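PDB 4HDE: SCO1/SenC family lipoprotein from Bacillus anthracis, which probably binds copper and helps to assemble the copper centre of cytochrome c oxidase, as other Sco proteins with a thioredoxin-like fold do. Local coordinates for residues D11-Q16 against I111-K116; V36-F41 against P49-N54; K87-K92 against W100-G105; S121-D124 against Q130-H133. All coordinates share one frame; numbering follows the deposited sequence.

Interaction 1 of 4, residues D11-Q16 against I111-K116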
loop_
_atom_site.group_PDB
_atom_site.type_symbol
_atom_site.label_atom_id
_atom_site.label_comp_id
_atom_site.label_asym_id
_atom_site.label_seq_id
_atom_site.Cartn_x
_atom_site.Cartn_y
_atom_site.Cartn_z
ATOM N N ASP A 11 7.872 -7.681 11.465
ATOM C CA ASP A 11 9.069 -6.987 11.010
ATOM C C ASP A 11 8.991 -6.657 9.519
ATOM O O ASP A 11 8.492 -7.450 8.725
ATOM C CB ASP A 11 10.308 -7.854 11.250
ATOM C CG ASP A 11 10.622 -8.062 12.723
ATOM O OD1 ASP A 11 10.330 -7.168 13.549
ATOM O OD2 ASP A 11 11.186 -9.129 13.050
ATOM N N LEU A 12 9.500 -5.484 9.156
ATOM C CA LEU A 12 9.606 -5.076 7.759
ATOM C C LEU A 12 11.043 -4.776 7.415
ATOM O O LEU A 12 11.723 -4.028 8.118
ATOM C CB LEU A 12 8.805 -3.808 7.502
ATOM C CG LEU A 12 7.295 -3.918 7.509
ATOM C CD1 LEU A 12 6.717 -2.582 7.081
ATOM C CD2 LEU A 12 6.843 -5.031 6.579
ATOM N N GLU A 13 11.513 -5.357 6.323
ATOM C CA GLU A 13 12.862 -5.067 5.862
ATOM C C GLU A 13 12.959 -3.632 5.359
ATOM O O GLU A 13 11.961 -3.016 4.980
ATOM C CB GLU A 13 13.258 -6.023 4.750
ATOM C CG GLU A 13 12.633 -5.683 3.418
ATOM C CD GLU A 13 12.918 -6.721 2.358
ATOM O OE1 GLU A 13 13.589 -6.383 1.358
ATOM O OE2 GLU A 13 12.467 -7.871 2.522
ATOM N N THR A 14 14.176 -3.106 5.362
ATOM C CA THR A 14 14.459 -1.800 4.805
ATOM C C THR A 14 14.474 -1.901 3.284
ATOM O O THR A 14 15.088 -2.810 2.724
ATOM C CB THR A 14 15.808 -1.287 5.317
ATOM O OG1 THR A 14 15.751 -1.179 6.745
ATOM C CG2 THR A 14 16.138 0.074 4.731
ATOM N N PHE A 15 13.783 -0.986 2.624
ATOM C CA PHE A 15 13.688 -1.000 1.163
ATOM C C PHE A 15 13.747 0.409 0.578
ATOM O O PHE A 15 13.396 1.390 1.229
ATOM C CB PHE A 15 12.403 -1.694 0.701
ATOM C CG PHE A 15 11.146 -0.967 1.087
ATOM C CD1 PHE A 15 10.535 -0.087 0.206
ATOM C CD2 PHE A 15 10.568 -1.176 2.330
ATOM C CE1 PHE A 15 9.383 0.576 0.556
ATOM C CE2 PHE A 15 9.420 -0.506 2.692
ATOM C CZ PHE A 15 8.821 0.369 1.797
ATOM N N GLN A 16 14.198 0.482 -0.668
ATOM C CA GLN A 16 14.230 1.722 -1.423
ATOM C C GLN A 16 13.794 1.409 -2.843
ATOM O O GLN A 16 14.528 0.778 -3.600
ATOM C CB GLN A 16 15.636 2.322 -1.430
ATOM C CG GLN A 16 15.760 3.601 -2.237
ATOM C CD GLN A 16 17.197 4.089 -2.307
ATOM O OE1 GLN A 16 17.955 3.989 -1.334
ATOM N NE2 GLN A 16 17.588 4.598 -3.464
ATOM N N ILE A 111 9.766 -8.493 -5.816
ATOM C CA ILE A 111 8.528 -8.140 -5.131
ATOM C C ILE A 111 7.814 -9.389 -4.629
ATOM O O ILE A 111 7.111 -9.349 -3.614
ATOM C CB ILE A 111 7.609 -7.228 -5.998
ATOM C CG1 ILE A 111 6.553 -6.534 -5.132
ATOM C CG2 ILE A 111 6.980 -7.997 -7.164
ATOM C CD1 ILE A 111 7.143 -5.616 -4.103
ATOM N N THR A 112 8.018 -10.506 -5.320
ATOM C CA THR A 112 7.477 -11.774 -4.850
ATOM C C THR A 112 8.067 -12.129 -3.480
ATOM O O THR A 112 7.344 -12.508 -2.552
ATOM C CB THR A 112 7.754 -12.897 -5.862
ATOM O OG1 THR A 112 7.062 -12.598 -7.082
ATOM C CG2 THR A 112 7.287 -14.246 -5.323
ATOM N N LYS A 113 9.380 -11.986 -3.347
ATOM C CA LYS A 113 10.045 -12.278 -2.088
ATOM C C LYS A 113 9.630 -11.265 -1.023
ATOM O O LYS A 113 9.373 -11.628 0.122
ATOM C CB LYS A 113 11.568 -12.269 -2.258
ATOM C CG LYS A 113 12.328 -12.662 -1.002
ATOM C CD LYS A 113 13.814 -12.390 -1.144
ATOM C CE LYS A 113 14.554 -12.690 0.151
ATOM N NZ LYS A 113 14.041 -11.862 1.287
ATOM N N PHE A 114 9.555 -9.995 -1.409
ATOM C CA PHE A 114 9.217 -8.920 -0.479
ATOM C C PHE A 114 7.818 -9.134 0.096
ATOM O O PHE A 114 7.603 -9.022 1.303
ATOM C CB PHE A 114 9.319 -7.582 -1.222
ATOM C CG PHE A 114 8.963 -6.375 -0.390
ATOM C CD1 PHE A 114 9.918 -5.751 0.399
ATOM C CD2 PHE A 114 7.688 -5.838 -0.429
ATOM C CE1 PHE A 114 9.595 -4.621 1.145
ATOM C CE2 PHE A 114 7.363 -4.707 0.309
ATOM C CZ PHE A 114 8.321 -4.106 1.101
ATOM N N SER A 115 6.861 -9.447 -0.768
ATOM C CA SER A 115 5.495 -9.703 -0.322
ATOM C C SER A 115 5.411 -10.933 0.593
ATOM O O SER A 115 4.716 -10.911 1.618
ATOM C CB SER A 115 4.578 -9.855 -1.537
ATOM O OG SER A 115 3.230 -10.070 -1.149
ATOM N N LYS A 116 6.141 -11.990 0.242
ATOM C CA LYS A 116 6.174 -13.210 1.044
ATOM C C LYS A 116 6.763 -12.963 2.432
ATOM O O LYS A 116 6.196 -13.380 3.443
ATOM C CB LYS A 116 6.987 -14.296 0.325
ATOM C CG LYS A 116 7.361 -15.497 1.186
ATOM C CD LYS A 116 8.150 -16.550 0.398
ATOM C CE LYS A 116 9.592 -16.119 0.129
ATOM N NZ LYS A 116 10.504 -16.336 1.296
HETATM O O HOH W 1 12.624 -9.572 0.361
#

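Interaction 2 of 4, residues V36-F41 against P49-N54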
loop_
_atom_site.group_PDB
_atom_site.type_symbol
_atom_site.label_atom_id
_atom_site.label_comp_id
_atom_site.label_asym_id
_atom_site.label_seq_id
_atom_site.Cartn_x
_atom_site.Cartn_y
_atom_site.Cartn_z
ATOM N N VAL A 36 -0.150 3.173 5.419
ATOM C CA VAL A 36 -1.007 2.078 4.998
ATOM C C VAL A 36 -0.503 1.569 3.663
ATOM O O VAL A 36 -0.253 2.356 2.750
ATOM C CB VAL A 36 -2.455 2.548 4.840
ATOM C CG1 VAL A 36 -3.355 1.393 4.451
ATOM C CG2 VAL A 36 -2.943 3.180 6.136
ATOM N N ALA A 37 -0.341 0.255 3.559
ATOM C CA ALA A 37 0.187 -0.376 2.347
ATOM C C ALA A 37 -0.844 -1.291 1.677
ATOM O O ALA A 37 -1.634 -1.968 2.350
ATOM C CB ALA A 37 1.431 -1.172 2.676
ATOM N N ASP A 38 -0.826 -1.307 0.346
ATOM C CA ASP A 38 -1.459 -2.378 -0.402
ATOM C C ASP A 38 -0.588 -2.810 -1.587
ATOM O O ASP A 38 0.442 -2.188 -1.869
ATOM C CB ASP A 38 -2.907 -2.025 -0.801
ATOM C CG ASP A 38 -2.999 -0.976 -1.897
ATOM O OD1 ASP A 38 -1.994 -0.317 -2.216
ATOM O OD2 ASP A 38 -4.122 -0.784 -2.445
ATOM N N PHE A 39 -1.018 -3.882 -2.248
ATOM C CA PHE A 39 -0.355 -4.450 -3.426
ATOM C C PHE A 39 -1.347 -4.443 -4.579
ATOM O O PHE A 39 -2.501 -4.825 -4.403
ATOM C CB PHE A 39 0.116 -5.875 -3.130
ATOM C CG PHE A 39 1.252 -5.935 -2.154
ATOM C CD1 PHE A 39 2.559 -6.014 -2.604
ATOM C CD2 PHE A 39 1.023 -5.900 -0.784
ATOM C CE1 PHE A 39 3.624 -6.060 -1.711
ATOM C CE2 PHE A 39 2.089 -5.945 0.114
ATOM C CZ PHE A 39 3.389 -6.023 -0.355
HETATM N N MSE A 40 -0.902 -4.021 -5.753
HETATM C CA MSE A 40 -1.790 -3.891 -6.903
HETATM C C MSE A 40 -0.997 -3.866 -8.198
HETATM O O MSE A 40 0.225 -3.943 -8.189
HETATM C CB MSE A 40 -2.612 -2.611 -6.783
HETATM C CG MSE A 40 -1.776 -1.381 -6.460
HETATM SE SE MSE A 40 -2.400 0.208 -7.382
HETATM C CE MSE A 40 -1.614 -0.133 -9.127
ATOM N N PHE A 41 -1.698 -3.804 -9.323
ATOM C CA PHE A 41 -1.033 -3.631 -10.612
ATOM C C PHE A 41 -1.965 -2.925 -11.576
ATOM O O PHE A 41 -3.181 -3.058 -11.472
ATOM C CB PHE A 41 -0.458 -4.946 -11.179
ATOM C CG PHE A 41 -1.485 -5.981 -11.565
ATOM C CD1 PHE A 41 -1.687 -6.322 -12.899
ATOM C CD2 PHE A 41 -2.202 -6.653 -10.589
ATOM C CE1 PHE A 41 -2.622 -7.292 -13.245
ATOM C CE2 PHE A 41 -3.129 -7.627 -10.930
ATOM C CZ PHE A 41 -3.347 -7.934 -12.247
ATOM N N PRO A 49 -8.690 -1.612 -9.287
ATOM C CA PRO A 49 -9.342 -0.289 -9.281
ATOM C C PRO A 49 -10.283 -0.055 -8.075
ATOM O O PRO A 49 -10.168 0.999 -7.440
ATOM C CB PRO A 49 -10.069 -0.251 -10.640
ATOM C CG PRO A 49 -9.252 -1.179 -11.510
ATOM C CD PRO A 49 -8.843 -2.300 -10.584
ATOM N N PRO A 50 -11.159 -1.018 -7.731
ATOM C CA PRO A 50 -11.951 -0.759 -6.515
ATOM C C PRO A 50 -11.105 -0.676 -5.241
ATOM O O PRO A 50 -11.426 0.131 -4.378
ATOM C CB PRO A 50 -12.933 -1.930 -6.449
ATOM C CG PRO A 50 -12.489 -2.909 -7.480
ATOM C CD PRO A 50 -11.646 -2.184 -8.490
HETATM N N MSE A 51 -10.041 -1.465 -5.124
HETATM C CA MSE A 51 -9.129 -1.332 -3.986
HETATM C C MSE A 51 -8.586 0.083 -3.896
HETATM O O MSE A 51 -8.477 0.661 -2.806
HETATM C CB MSE A 51 -7.937 -2.290 -4.117
HETATM C CG MSE A 51 -8.230 -3.741 -3.822
HETATM SE SE MSE A 51 -6.677 -4.889 -4.101
HETATM C CE MSE A 51 -5.544 -4.134 -2.726
ATOM N N THR A 52 -8.181 0.621 -5.041
ATOM C CA THR A 52 -7.584 1.937 -5.064
ATOM C C THR A 52 -8.627 3.000 -4.732
ATOM O O THR A 52 -8.329 3.954 -4.008
ATOM C CB THR A 52 -6.896 2.202 -6.406
ATOM O OG1 THR A 52 -5.914 1.174 -6.637
ATOM C CG2 THR A 52 -6.199 3.543 -6.383
ATOM N N ALA A 53 -9.855 2.834 -5.218
ATOM C CA ALA A 53 -10.926 3.745 -4.821
ATOM C C ALA A 53 -11.172 3.671 -3.312
ATOM O O ALA A 53 -11.465 4.689 -2.663
ATOM C CB ALA A 53 -12.192 3.435 -5.582
ATOM N N ASN A 54 -11.077 2.473 -2.745
ATOM C CA ASN A 54 -11.262 2.320 -1.303
ATOM C C ASN A 54 -10.131 2.995 -0.528
ATOM O O ASN A 54 -10.354 3.661 0.487
ATOM C CB ASN A 54 -11.376 0.847 -0.918
ATOM C CG ASN A 54 -12.615 0.189 -1.484
ATOM O OD1 ASN A 54 -13.578 0.856 -1.861
ATOM N ND2 ASN A 54 -12.598 -1.135 -1.548
HETATM O O HOH W 2 -4.084 1.036 -4.432
#

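Interaction 3 of 4, residues K87-K92 against W100-G105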
loop_
_atom_site.group_PDB
_atom_site.type_symbol
_atom_site.label_atom_id
_atom_site.label_comp_id
_atom_site.label_asym_id
_atom_site.label_seq_id
_atom_site.Cartn_x
_atom_site.Cartn_y
_atom_site.Cartn_z
ATOM N N LYS A 87 1.617 6.741 -12.409
ATOM C CA LYS A 87 1.157 8.119 -12.324
ATOM C C LYS A 87 -0.179 8.281 -13.051
ATOM O O LYS A 87 -1.114 8.912 -12.537
ATOM C CB LYS A 87 2.213 9.060 -12.900
ATOM C CG LYS A 87 1.940 10.545 -12.661
ATOM C CD LYS A 87 3.140 11.392 -13.048
ATOM C CE LYS A 87 2.939 12.846 -12.681
ATOM N NZ LYS A 87 2.874 13.014 -11.206
ATOM N N ALA A 88 -0.289 7.701 -14.240
ATOM C CA ALA A 88 -1.532 7.784 -14.999
ATOM C C ALA A 88 -2.658 7.031 -14.299
ATOM O O ALA A 88 -3.812 7.475 -14.306
ATOM C CB ALA A 88 -1.330 7.254 -16.408
ATOM N N PHE A 89 -2.315 5.903 -13.691
ATOM C CA PHE A 89 -3.281 5.094 -12.960
ATOM C C PHE A 89 -3.876 5.859 -11.779
ATOM O O PHE A 89 -5.100 5.949 -11.645
ATOM C CB PHE A 89 -2.627 3.788 -12.488
ATOM C CG PHE A 89 -3.541 2.895 -11.673
ATOM C CD1 PHE A 89 -4.405 2.015 -12.297
ATOM C CD2 PHE A 89 -3.512 2.930 -10.285
ATOM C CE1 PHE A 89 -5.238 1.192 -11.553
ATOM C CE2 PHE A 89 -4.341 2.108 -9.541
ATOM C CZ PHE A 89 -5.198 1.245 -10.175
ATOM N N ILE A 90 -3.024 6.427 -10.934
ATOM C CA ILE A 90 -3.518 7.032 -9.695
ATOM C C ILE A 90 -4.353 8.293 -9.938
ATOM O O ILE A 90 -5.251 8.615 -9.155
ATOM C CB ILE A 90 -2.373 7.301 -8.681
ATOM C CG1 ILE A 90 -2.929 7.623 -7.283
ATOM C CG2 ILE A 90 -1.479 8.421 -9.149
ATOM C CD1 ILE A 90 -3.793 6.523 -6.686
ATOM N N GLN A 91 -4.094 8.979 -11.046
ATOM C CA GLN A 91 -4.798 10.226 -11.323
ATOM C C GLN A 91 -6.313 10.043 -11.459
ATOM O O GLN A 91 -7.070 10.989 -11.247
ATOM C CB GLN A 91 -4.204 10.944 -12.540
ATOM C CG GLN A 91 -2.794 11.484 -12.289
ATOM C CD GLN A 91 -2.201 12.193 -13.491
ATOM O OE1 GLN A 91 -2.663 12.024 -14.618
ATOM N NE2 GLN A 91 -1.168 12.998 -13.254
ATOM N N LYS A 92 -6.757 8.833 -11.765
ATOM C CA LYS A 92 -8.187 8.589 -11.882
ATOM C C LYS A 92 -8.887 8.662 -10.530
ATOM O O LYS A 92 -10.039 9.096 -10.429
ATOM C CB LYS A 92 -8.435 7.221 -12.512
ATOM C CG LYS A 92 -9.903 6.835 -12.541
ATOM C CD LYS A 92 -10.145 5.616 -13.418
ATOM C CE LYS A 92 -11.624 5.276 -13.451
ATOM N NZ LYS A 92 -12.061 4.754 -14.772
ATOM N N TRP A 100 0.737 9.922 -1.045
ATOM C CA TRP A 100 0.460 8.611 -1.635
ATOM C C TRP A 100 1.514 8.322 -2.692
ATOM O O TRP A 100 1.605 9.026 -3.706
ATOM C CB TRP A 100 -0.933 8.581 -2.268
ATOM C CG TRP A 100 -1.487 7.209 -2.598
ATOM C CD1 TRP A 100 -0.803 6.026 -2.728
ATOM C CD2 TRP A 100 -2.858 6.905 -2.832
ATOM N NE1 TRP A 100 -1.682 5.006 -3.037
ATOM C CE2 TRP A 100 -2.949 5.526 -3.099
ATOM C CE3 TRP A 100 -4.030 7.671 -2.834
ATOM C CZ2 TRP A 100 -4.159 4.900 -3.380
ATOM C CZ3 TRP A 100 -5.231 7.045 -3.106
ATOM C CH2 TRP A 100 -5.286 5.674 -3.375
ATOM N N ASN A 101 2.323 7.300 -2.433
ATOM C CA ASN A 101 3.365 6.884 -3.361
ATOM C C ASN A 101 3.095 5.484 -3.870
ATOM O O ASN A 101 2.804 4.578 -3.089
ATOM C CB ASN A 101 4.733 6.959 -2.686
ATOM C CG ASN A 101 5.194 8.369 -2.506
ATOM O OD1 ASN A 101 5.818 8.941 -3.401
ATOM N ND2 ASN A 101 4.864 8.967 -1.362
ATOM N N LEU A 102 3.138 5.326 -5.189
ATOM C CA LEU A 102 2.974 4.024 -5.831
ATOM C C LEU A 102 4.357 3.623 -6.311
ATOM O O LEU A 102 5.054 4.424 -6.937
ATOM C CB LEU A 102 1.973 4.105 -6.990
ATOM C CG LEU A 102 0.549 4.478 -6.577
ATOM C CD1 LEU A 102 0.348 5.992 -6.510
ATOM C CD2 LEU A 102 -0.425 3.871 -7.554
ATOM N N LEU A 103 4.765 2.398 -5.995
ATOM C CA LEU A 103 6.162 1.993 -6.117
ATOM C C LEU A 103 6.380 0.879 -7.139
ATOM O O LEU A 103 5.522 0.020 -7.363
ATOM C CB LEU A 103 6.704 1.565 -4.747
ATOM C CG LEU A 103 6.560 2.590 -3.617
ATOM C CD1 LEU A 103 7.185 2.073 -2.320
ATOM C CD2 LEU A 103 7.170 3.927 -4.005
ATOM N N THR A 104 7.566 0.903 -7.736
ATOM C CA THR A 104 7.956 -0.066 -8.743
ATOM C C THR A 104 9.470 0.018 -8.911
ATOM O O THR A 104 10.163 0.564 -8.043
ATOM C CB THR A 104 7.215 0.200 -10.070
ATOM O OG1 THR A 104 7.424 -0.910 -10.947
ATOM C CG2 THR A 104 7.681 1.481 -10.731
ATOM N N GLY A 105 9.989 -0.541 -10.001
ATOM C CA GLY A 105 11.392 -0.389 -10.352
ATOM C C GLY A 105 12.258 -1.598 -10.058
ATOM O O GLY A 105 13.408 -1.657 -10.464
#

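Interaction 4 of 4, residues S121-D124 against Q130-H133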
loop_
_atom_site.group_PDB
_atom_site.type_symbol
_atom_site.label_atom_id
_atom_site.label_comp_id
_atom_site.label_asym_id
_atom_site.label_seq_id
_atom_site.Cartn_x
_atom_site.Cartn_y
_atom_site.Cartn_z
ATOM N N SER A 121 2.162 -12.677 2.029
ATOM C CA SER A 121 1.238 -12.676 0.906
ATOM C C SER A 121 1.915 -13.204 -0.362
ATOM O O SER A 121 2.993 -12.736 -0.735
ATOM C CB SER A 121 0.722 -11.256 0.674
ATOM O OG SER A 121 -0.288 -11.223 -0.315
ATOM N N LEU A 122 1.272 -14.163 -1.016
ATOM C CA LEU A 122 1.797 -14.754 -2.239
ATOM C C LEU A 122 1.601 -13.824 -3.427
ATOM O O LEU A 122 0.534 -13.239 -3.599
ATOM C CB LEU A 122 1.100 -16.085 -2.527
ATOM C CG LEU A 122 1.477 -16.766 -3.846
ATOM C CD1 LEU A 122 2.900 -17.291 -3.793
ATOM C CD2 LEU A 122 0.506 -17.891 -4.175
ATOM N N VAL A 123 2.642 -13.691 -4.238
ATOM C CA VAL A 123 2.569 -13.011 -5.524
ATOM C C VAL A 123 2.986 -14.010 -6.592
ATOM O O VAL A 123 3.988 -14.709 -6.439
ATOM C CB VAL A 123 3.510 -11.800 -5.594
ATOM C CG1 VAL A 123 3.566 -11.242 -7.005
ATOM C CG2 VAL A 123 3.051 -10.726 -4.624
ATOM N N ASP A 124 2.206 -14.106 -7.661
ATOM C CA ASP A 124 2.564 -14.980 -8.771
ATOM C C ASP A 124 1.865 -14.498 -10.024
ATOM O O ASP A 124 0.675 -14.195 -9.986
ATOM C CB ASP A 124 2.177 -16.433 -8.487
ATOM C CG ASP A 124 2.583 -17.362 -9.607
ATOM O OD1 ASP A 124 3.771 -17.749 -9.650
ATOM O OD2 ASP A 124 1.724 -17.687 -10.454
ATOM N N GLN A 130 -2.662 -11.879 -15.280
ATOM C CA GLN A 130 -3.433 -11.333 -14.169
ATOM C C GLN A 130 -2.834 -11.804 -12.847
ATOM O O GLN A 130 -3.191 -12.862 -12.316
ATOM C CB GLN A 130 -4.913 -11.706 -14.294
ATOM C CG GLN A 130 -5.620 -10.997 -15.449
ATOM C CD GLN A 130 -5.698 -9.488 -15.250
ATOM O OE1 GLN A 130 -6.387 -9.000 -14.358
ATOM N NE2 GLN A 130 -4.970 -8.748 -16.072
ATOM N N VAL A 131 -1.907 -10.998 -12.338
ATOM C CA VAL A 131 -1.094 -11.339 -11.184
ATOM C C VAL A 131 -1.924 -11.662 -9.956
ATOM O O VAL A 131 -2.838 -10.919 -9.591
ATOM C CB VAL A 131 -0.120 -10.192 -10.851
ATOM C CG1 VAL A 131 0.856 -10.625 -9.791
ATOM C CG2 VAL A 131 0.636 -9.741 -12.094
ATOM N N ILE A 132 -1.599 -12.785 -9.329
ATOM C CA ILE A 132 -2.131 -13.144 -8.021
ATOM C C ILE A 132 -1.405 -12.346 -6.939
ATOM O O ILE A 132 -0.183 -12.293 -6.918
ATOM C CB ILE A 132 -1.907 -14.647 -7.772
ATOM C CG1 ILE A 132 -2.718 -15.472 -8.782
ATOM C CG2 ILE A 132 -2.243 -15.000 -6.320
ATOM C CD1 ILE A 132 -2.376 -16.973 -8.841
ATOM N N HIS A 133 -2.156 -11.718 -6.037
ATOM C CA HIS A 133 -1.558 -10.941 -4.957
ATOM C C HIS A 133 -2.603 -10.748 -3.866
ATOM O O HIS A 133 -3.791 -10.994 -4.092
ATOM C CB HIS A 133 -1.092 -9.575 -5.467
ATOM C CG HIS A 133 -2.209 -8.735 -6.004
ATOM N ND1 HIS A 133 -2.900 -7.827 -5.230
ATOM C CD2 HIS A 133 -2.776 -8.692 -7.231
ATOM C CE1 HIS A 133 -3.841 -7.256 -5.961
ATOM N NE2 HIS A 133 -3.788 -7.763 -7.179
#

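Interaction 1 of 4, residues D11-Q16 against I111-K116
Phe-114 reaches out from helix 108-119 and presents the rim of its ring to the loop ahead of strand 16-18, where Phe-15 takes it on one face. The two rings form a T-shaped (edge-to-face) pair, with centroids 5.2 Å apart and planes at 73°. The touching corner is CE1 and CZ: Phe-114 CE1 lies 3.8 Å from Phe-15 CD2, while CZ stands above the Phe-15 ring toward its rim. Phe-114 gets there because its CG lies opposite the backbone N (chi1 179°), which carries the ring out from the helix toward the loop.

The neighbouring corner of the same ring meets Glu-13. The extended Glu-13 chain passes at a slant across the ring's edge, with Glu-13 CG 3.9 Å from Phe-114 CE1, and the carboxylate carbon CD then comes to 3.7 Å from Phe-114 CD1. The carboxylate is turned steeply against the ring, and OE1 lies in the ring plane at its edge, where the partly positive C-H rim probably suits an anion.

Glu-13 OE2 and Lys-113 NZ attract only at a distance, 4.5 Å apart. A water joins them, giving a hydrogen to Glu-13 OE2 (2.8 Å) and accepting one from Lys-113 NZ (2.8 Å). Lys-113 also has a salt bridge to Asp-117, so the lysine is shared.

Deeper in, Phe-17 and Phe-74 also meet the Phe-114 ring. This is an aromatic cluster with a water-bridged polar fringe, by which the N-terminal region is packed onto a helix of the thioredoxin-like domain.

Interaction 2 of 4, residues V36-F41 against P49-N54
The selenomethionine Met-51 drops from helix 48-64 onto strand 35-40 and makes most of its contact with one atom, the terminal methyl. Met-51 CE sits 3.5 Å from the carbonyl oxygen Phe-39 O and 3.7 Å from Asp-38 OD2, a greasy tip laid against polar atoms of the strand. The chain leaves the helix extended, then turns about the CG-SE bond (chi3 64°), which swings CE toward the strand, while the side chains of Asp-38 and Met-51 run side by side, pointing opposite ways.

Thr-52, one residue on, deals with the carboxylate. A water gives one hydrogen to Asp-38 OD2 (2.7 Å) and the other to Thr-52 OG1 (2.9 Å), bridging strand and helix. The selenium of Met-40 lies beside that hydroxyl in one of its two conformers, so this contact is not certain.

The pairing is the first half of a beta-alpha-beta unit, strand 35-40, helix 48-64, strand 70-75, in the thioredoxin-like fold. Strand and helix segments run nearly antiparallel, at 159°, with 9.5 Å between their axes.

A second shell sets these groups in place. Thr-52 OG1 is hydrogen-bonded to Cys-48 O within its own helix, which fixes the hydroxyl that receives the water. Asp-38 OD1 is hydrogen-bonded to Ser-73 OG on the adjacent strand, so both carboxylate oxygens are engaged and the group's rotation is pinned. Further out, Phe-89 and Ile-90 of helix 83-90 pack on Thr-52.

Interaction 3 of 4, residues K87-K92 against W100-G105
Ile-90, on helix 83-90, wedges between Trp-100 and Leu-102, two side chains on the same face of strand 100-103. At its root, Ile-90 CB touches Leu-102 CD1 at 3.7 Å and has the CD2 methyl of that leucine a little farther off. The gamma branch CG2 meets the same Leu-102 CD1 at 4.0 Å. Along the longer branch, CG1 also rests on Leu-102 CD1, at 3.7 Å, so this one methyl nestles in the fork of the isoleucine.

Past CG1 the chain bends (chi2 59°) and changes partner. Ile-90 CD1 comes down over the six-membered ring of Trp-100, 3.6 Å from its centroid and only 7° off the normal: a CH-pi contact in which all six ring atoms lie at similar range. The hydrogen bond from Trp-100 NE1 to Ser-73 OG, on the neighbouring strand, probably helps hold the indole in this orientation. Phe-89 joins more loosely, its CD2 4.2 Å from Leu-102 CD2, and its ring also meets Phe-93.

Such apolar interlocking with an outermost strand joins the helix to the second strand of the beta-alpha-beta unit formed by strand 70-75, helix 83-90 and strand 100-103 in this thioredoxin-like sheet.

Interaction 4 of 4, residues S121-D124 against Q130-H133
Asp-124 and Ile-132 grip each other through their backbones in both directions. Ile-132 N donates to Asp-124 O at 2.8 Å with an N-H...O angle of 153°, and Asp-124 N returns a bond to Ile-132 O at 3.1 Å and 155°. Together they make an antiparallel hydrogen-bonded pair, a single bridge with no regular strand on either side.

Weaker C-H...O contacts prolong it. Ile-132 O also takes the CA hydrogen of Val-123, with CA 3.2 Å away, and Leu-122 O takes that of His-133, whose CA is at 3.4 Å. The carbonyl Asp-124 O is hemmed in as well by Ile-132 CB, 3.4 Å off.

On the buried side, Val-123 CG1 meets Val-131 CG1 at 3.9 Å, the two valines crossing obliquely, and both pack on Val-76. The opposite side carries the exposed Asp-124 and Ile-132 side chains, which barely approach each other. His-133 heads elsewhere: with chi1 at 61°, CG flanked by both backbone N and C, its imidazole is led away from residues 121-124 and onto Cys-48 and Met-51 of helix 48-64.

The result is a hairpin-like loop between helix 108-119 and strand 136-140. In Sco proteins a histidine from such a loop joins two cysteines in holding copper; His-133 beside Cys-48 is consistent with that site.

How the interactions relate
Interactions 2 and 3 lie in the core: both set a helix against the same sheet and meet at Thr-52, which touches Phe-89, Ile-90 and Trp-100. They differ in chemistry, for 2 has a buried carboxylate bridged by water while 3 is wholly apolar. Interactions 1 and 4 are partly exposed and involve loops. Helix 108-119 ties them, Ser-115 OG lying 2.7 Å from Ser-121 O in a probable hydrogen bond; 1 relies on aromatic rings, 4 on backbone bonding. Phe-39 connects 1 with 2, and Phe-41 packs on His-133 between 2 and 4. Interactions 3 and 4 do not touch.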